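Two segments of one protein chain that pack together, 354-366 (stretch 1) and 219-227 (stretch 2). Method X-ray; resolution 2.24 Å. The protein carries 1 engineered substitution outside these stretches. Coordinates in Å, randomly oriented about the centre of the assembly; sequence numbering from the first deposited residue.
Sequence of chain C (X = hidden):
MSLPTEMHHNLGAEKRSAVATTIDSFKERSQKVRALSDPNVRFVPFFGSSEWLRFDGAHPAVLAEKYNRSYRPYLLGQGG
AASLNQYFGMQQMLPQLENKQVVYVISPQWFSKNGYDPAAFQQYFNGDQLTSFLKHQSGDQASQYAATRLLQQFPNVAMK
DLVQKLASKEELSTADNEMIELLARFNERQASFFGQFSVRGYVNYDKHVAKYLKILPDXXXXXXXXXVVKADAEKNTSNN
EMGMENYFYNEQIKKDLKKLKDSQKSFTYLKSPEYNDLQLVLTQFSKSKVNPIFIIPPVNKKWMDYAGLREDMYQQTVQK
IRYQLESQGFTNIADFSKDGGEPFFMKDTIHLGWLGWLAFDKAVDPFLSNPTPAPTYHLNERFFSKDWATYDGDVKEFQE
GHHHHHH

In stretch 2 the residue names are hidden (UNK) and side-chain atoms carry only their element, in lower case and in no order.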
# COMPACT_ATOMS: atom_id res chain seq x y z
N TRP C 354 35.79 37.75 18.43
CA TRP C 354 36.27 39.13 18.54
C TRP C 354 36.84 39.70 17.24
O TRP C 354 36.10 39.93 16.28
CB TRP C 354 37.24 39.29 19.72
CG TRP C 354 36.60 39.20 21.08
CD1 TRP C 354 35.54 39.93 21.55
CD2 TRP C 354 37.00 38.35 22.17
NE1 TRP C 354 35.24 39.58 22.85
CE2 TRP C 354 36.13 38.61 23.25
CE3 TRP C 354 38.01 37.38 22.33
CZ2 TRP C 354 36.23 37.94 24.48
CZ3 TRP C 354 38.11 36.72 23.54
CH2 TRP C 354 37.23 37.01 24.60
N LEU C 355 38.16 39.91 17.20
CA LEU C 355 38.83 40.44 16.02
C LEU C 355 38.90 39.41 14.88
O LEU C 355 39.00 39.78 13.71
CB LEU C 355 40.24 40.96 16.37
CG LEU C 355 40.47 42.45 16.65
CD1 LEU C 355 39.51 43.04 17.68
CD2 LEU C 355 41.91 42.69 17.07
N GLY C 356 38.82 38.13 15.24
CA GLY C 356 38.76 37.04 14.26
C GLY C 356 37.48 37.03 13.44
O GLY C 356 37.47 36.54 12.31
N TRP C 357 36.41 37.58 14.02
CA TRP C 357 35.15 37.77 13.30
C TRP C 357 35.25 38.86 12.24
O TRP C 357 34.54 38.83 11.23
CB TRP C 357 34.02 38.12 14.26
CG TRP C 357 33.37 36.97 15.00
CD1 TRP C 357 33.02 36.94 16.32
CD2 TRP C 357 32.96 35.69 14.46
NE1 TRP C 357 32.43 35.75 16.64
CE2 TRP C 357 32.39 34.96 15.52
CE3 TRP C 357 33.04 35.10 13.19
CZ2 TRP C 357 31.89 33.66 15.35
CZ3 TRP C 357 32.54 33.81 13.03
CH2 TRP C 357 31.97 33.11 14.10
N LEU C 358 36.13 39.83 12.48
CA LEU C 358 36.33 40.96 11.57
C LEU C 358 37.10 40.55 10.33
O LEU C 358 36.83 41.04 9.23
CB LEU C 358 37.01 42.12 12.29
CG LEU C 358 36.14 42.87 13.30
CD1 LEU C 358 36.97 43.93 13.99
CD2 LEU C 358 34.92 43.50 12.63
N ALA C 359 38.07 39.64 10.52
CA ALA C 359 38.80 39.04 9.41
C ALA C 359 37.88 38.12 8.61
O ALA C 359 37.95 38.08 7.38
CB ALA C 359 40.00 38.26 9.93
N PHE C 360 37.03 37.39 9.34
CA PHE C 360 35.97 36.53 8.79
C PHE C 360 35.06 37.36 7.88
O PHE C 360 34.82 36.98 6.73
CB PHE C 360 35.20 35.89 9.96
CG PHE C 360 33.98 35.09 9.56
CD1 PHE C 360 34.08 33.73 9.33
CD2 PHE C 360 32.72 35.69 9.50
CE1 PHE C 360 32.95 32.97 9.00
CE2 PHE C 360 31.59 34.95 9.15
CZ PHE C 360 31.70 33.59 8.91
N ASP C 361 34.58 38.50 8.39
CA ASP C 361 33.70 39.40 7.66
C ASP C 361 34.30 39.95 6.35
O ASP C 361 33.60 40.06 5.35
CB ASP C 361 33.26 40.56 8.55
CG ASP C 361 32.02 41.26 8.03
OD1 ASP C 361 31.06 40.57 7.65
OD2 ASP C 361 32.01 42.51 8.02
N LYS C 362 35.60 40.25 6.37
CA LYS C 362 36.30 40.80 5.21
C LYS C 362 36.36 39.86 4.00
O LYS C 362 36.55 40.31 2.87
CB LYS C 362 37.72 41.24 5.59
CG LYS C 362 37.79 42.54 6.39
CD LYS C 362 39.15 42.72 7.03
CE LYS C 362 39.11 43.77 8.13
NZ LYS C 362 40.30 43.70 9.02
N ALA C 363 36.19 38.56 4.24
CA ALA C 363 36.14 37.58 3.16
C ALA C 363 34.71 37.16 2.85
O ALA C 363 34.37 36.86 1.70
CB ALA C 363 36.99 36.36 3.51
N VAL C 364 33.86 37.15 3.88
CA VAL C 364 32.50 36.62 3.77
C VAL C 364 31.50 37.67 3.27
O VAL C 364 30.76 37.40 2.32
CB VAL C 364 32.04 35.94 5.10
CG1 VAL C 364 30.58 35.57 5.06
CG2 VAL C 364 32.87 34.69 5.36
N ASP C 365 31.50 38.85 3.88
CA ASP C 365 30.61 39.95 3.46
C ASP C 365 30.68 40.32 1.96
O ASP C 365 29.64 40.32 1.32
CB ASP C 365 30.73 41.19 4.36
CG ASP C 365 29.87 42.34 3.88
OD1 ASP C 365 28.63 42.25 3.99
OD2 ASP C 365 30.44 43.33 3.38
N PRO C 366 31.89 40.61 1.40
CA PRO C 366 31.94 40.94 -0.03
C PRO C 366 31.50 39.80 -0.95
O PRO C 366 30.97 40.05 -2.03
CB PRO C 366 33.43 41.23 -0.27
CG PRO C 366 33.97 41.57 1.06
CD PRO C 366 33.24 40.68 1.99
N UNK C 219 27.83 54.18 11.69
CA UNK C 219 28.48 54.12 10.38
C UNK C 219 29.51 53.01 10.31
O UNK C 219 30.39 52.90 11.18
n UNK C 219 29.60 58.21 8.66
c UNK C 219 29.10 55.47 10.00
o UNK C 219 28.26 57.17 7.18
c UNK C 219 28.10 56.48 9.47
c UNK C 219 28.66 57.33 8.34
N UNK C 220 29.41 52.18 9.28
CA UNK C 220 30.25 50.99 9.15
C UNK C 220 31.68 51.30 8.74
O UNK C 220 31.92 51.89 7.68
c UNK C 220 30.45 48.71 8.02
c UNK C 220 31.17 46.56 8.86
c UNK C 220 29.63 49.97 8.19
c UNK C 220 31.24 48.52 6.90
c UNK C 220 32.00 47.37 6.75
c UNK C 220 31.97 46.39 7.73
c UNK C 220 30.42 47.72 9.00
N UNK C 221 32.62 50.90 9.59
CA UNK C 221 34.04 50.84 9.25
C UNK C 221 34.70 49.78 10.13
O UNK C 221 34.42 49.69 11.33
o UNK C 221 35.62 52.23 10.51
c UNK C 221 34.72 52.20 9.42
N UNK C 222 35.57 48.97 9.52
CA UNK C 222 36.24 47.87 10.21
C UNK C 222 37.16 48.33 11.34
O UNK C 222 37.27 47.65 12.35
c UNK C 222 37.04 47.02 9.22
c UNK C 222 35.16 45.43 6.31
c UNK C 222 34.92 44.01 8.24
c UNK C 222 34.66 44.28 6.90
o UNK C 222 33.90 43.41 6.16
c UNK C 222 35.68 44.89 8.98
c UNK C 222 36.20 46.06 8.41
c UNK C 222 35.92 46.31 7.07
N UNK C 223 37.81 49.48 11.16
CA UNK C 223 38.73 50.02 12.16
C UNK C 223 38.01 50.59 13.39
O UNK C 223 38.50 50.45 14.51
o UNK C 223 42.27 49.53 11.69
c UNK C 223 39.67 51.07 11.54
c UNK C 223 41.79 50.18 12.62
n UNK C 223 42.03 49.86 13.89
c UNK C 223 40.91 51.39 12.37
N UNK C 224 36.86 51.22 13.17
CA UNK C 224 36.05 51.78 14.26
C UNK C 224 35.43 50.68 15.11
O UNK C 224 35.40 50.79 16.34
c UNK C 224 34.98 52.72 13.73
N UNK C 225 34.95 49.63 14.45
CA UNK C 225 34.40 48.45 15.14
C UNK C 225 35.51 47.75 15.93
O UNK C 225 35.30 47.35 17.08
c UNK C 225 33.69 47.48 14.17
c UNK C 225 31.93 47.49 12.33
c UNK C 225 33.28 46.17 14.86
c UNK C 225 32.44 48.16 13.58
N UNK C 226 36.70 47.65 15.32
CA UNK C 226 37.87 47.05 15.96
C UNK C 226 38.22 47.71 17.29
O UNK C 226 38.63 47.02 18.21
c UNK C 226 41.33 45.94 14.49
c UNK C 226 40.29 46.26 15.55
o UNK C 226 41.04 45.09 13.61
c UNK C 226 39.09 47.04 15.01
o UNK C 226 42.42 46.53 14.54
N UNK C 227 38.03 49.02 17.38
CA UNK C 227 38.23 49.78 18.62
C UNK C 227 37.29 49.34 19.75
O UNK C 227 37.71 49.21 20.90
c UNK C 227 39.10 51.84 17.39
o UNK C 227 40.10 51.16 17.08
c UNK C 227 38.08 51.29 18.38
o UNK C 227 38.89 52.99 16.93
O HOH W 1 39.52 45.31 11.25

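Position 219 carries three carbons in an unbranched run, the third bearing one oxygen and one nitrogen. That terminal amide, one carbon longer than asparagine's, identifies Gln-219; its side chain is out of reach of stretch 1 and makes no contact with it.

Position 220 has one carbon followed by a ring of six carbons with no heteroatom, so it is Phe-220. Its CA-to-CB bond points toward stretch 1, and CZ lies 3.9 Å from Asp-361 OD2.

At position 221 there is one carbon and one oxygen, the hydroxymethyl group of Ser-221, which makes no contact across the interface. It occupies the N-cap: OG accepts from the backbone N of residue 224 at 3.1 Å, with an N-H...acceptor angle of 159°.

Position 222 shows one carbon, then a six-carbon ring bearing a single oxygen, which lies 2.8 Å from Asp-361 OD2. A phenol fits these atoms: Tyr-222. OH donates to that carboxylate oxygen in a hydrogen bond that is weak despite its length. Lys-362 CG sits 3.8 Å from the ring centroid and 17° off the normal, a CH-pi contact over one face.

Position 223 repeats the pattern of three carbons ending in one oxygen and one nitrogen. This is Gln-223, with CA-to-CB directed away from stretch 1.

Position 224 has a lone side-chain carbon, hence Ala-224, which does not reach the other helix.

Position 225 has four carbons, forked at the first, with one arm two carbons long. That beta-branching defines Ile-225, whose CG2 approaches Leu-358 CD2 to 3.8 Å.

Position 226 has three carbons, the third carrying two oxygens: the carboxylate of Glu-226. Its CG lies 3.9 Å from Leu-355 CD1, and its CB is 3.9 Å from Leu-358 CD1.

Position 227 ends in a carboxylate after two carbons, making it Asp-227; its CA-to-CB bond points away.

The two helices run nearly antiparallel, at 163°, with axes approaching to 10.5 Å. Tyr-222 is the knob of this packing, seated among Leu-358, Asp-361, Lys-362 and Asp-365. Leu-358 extends the apolar contact: its CD2 lies 4.0 Å from Tyr-222 CD2 as well as against Ile-225, while Leu-355 packs on the aliphatic part of Glu-226. Water 1 adds a polar bridge, accepting from Lys-362 NZ at 2.9 Å and donating to Glu-226 OE2 at 2.8 Å. The contact thus combines side-chain packing with a weak direct hydrogen bond and a water-mediated link, burying 437 Å² summed over both stretches.

Stretch 2, residues 219-227: QFSYQAIED
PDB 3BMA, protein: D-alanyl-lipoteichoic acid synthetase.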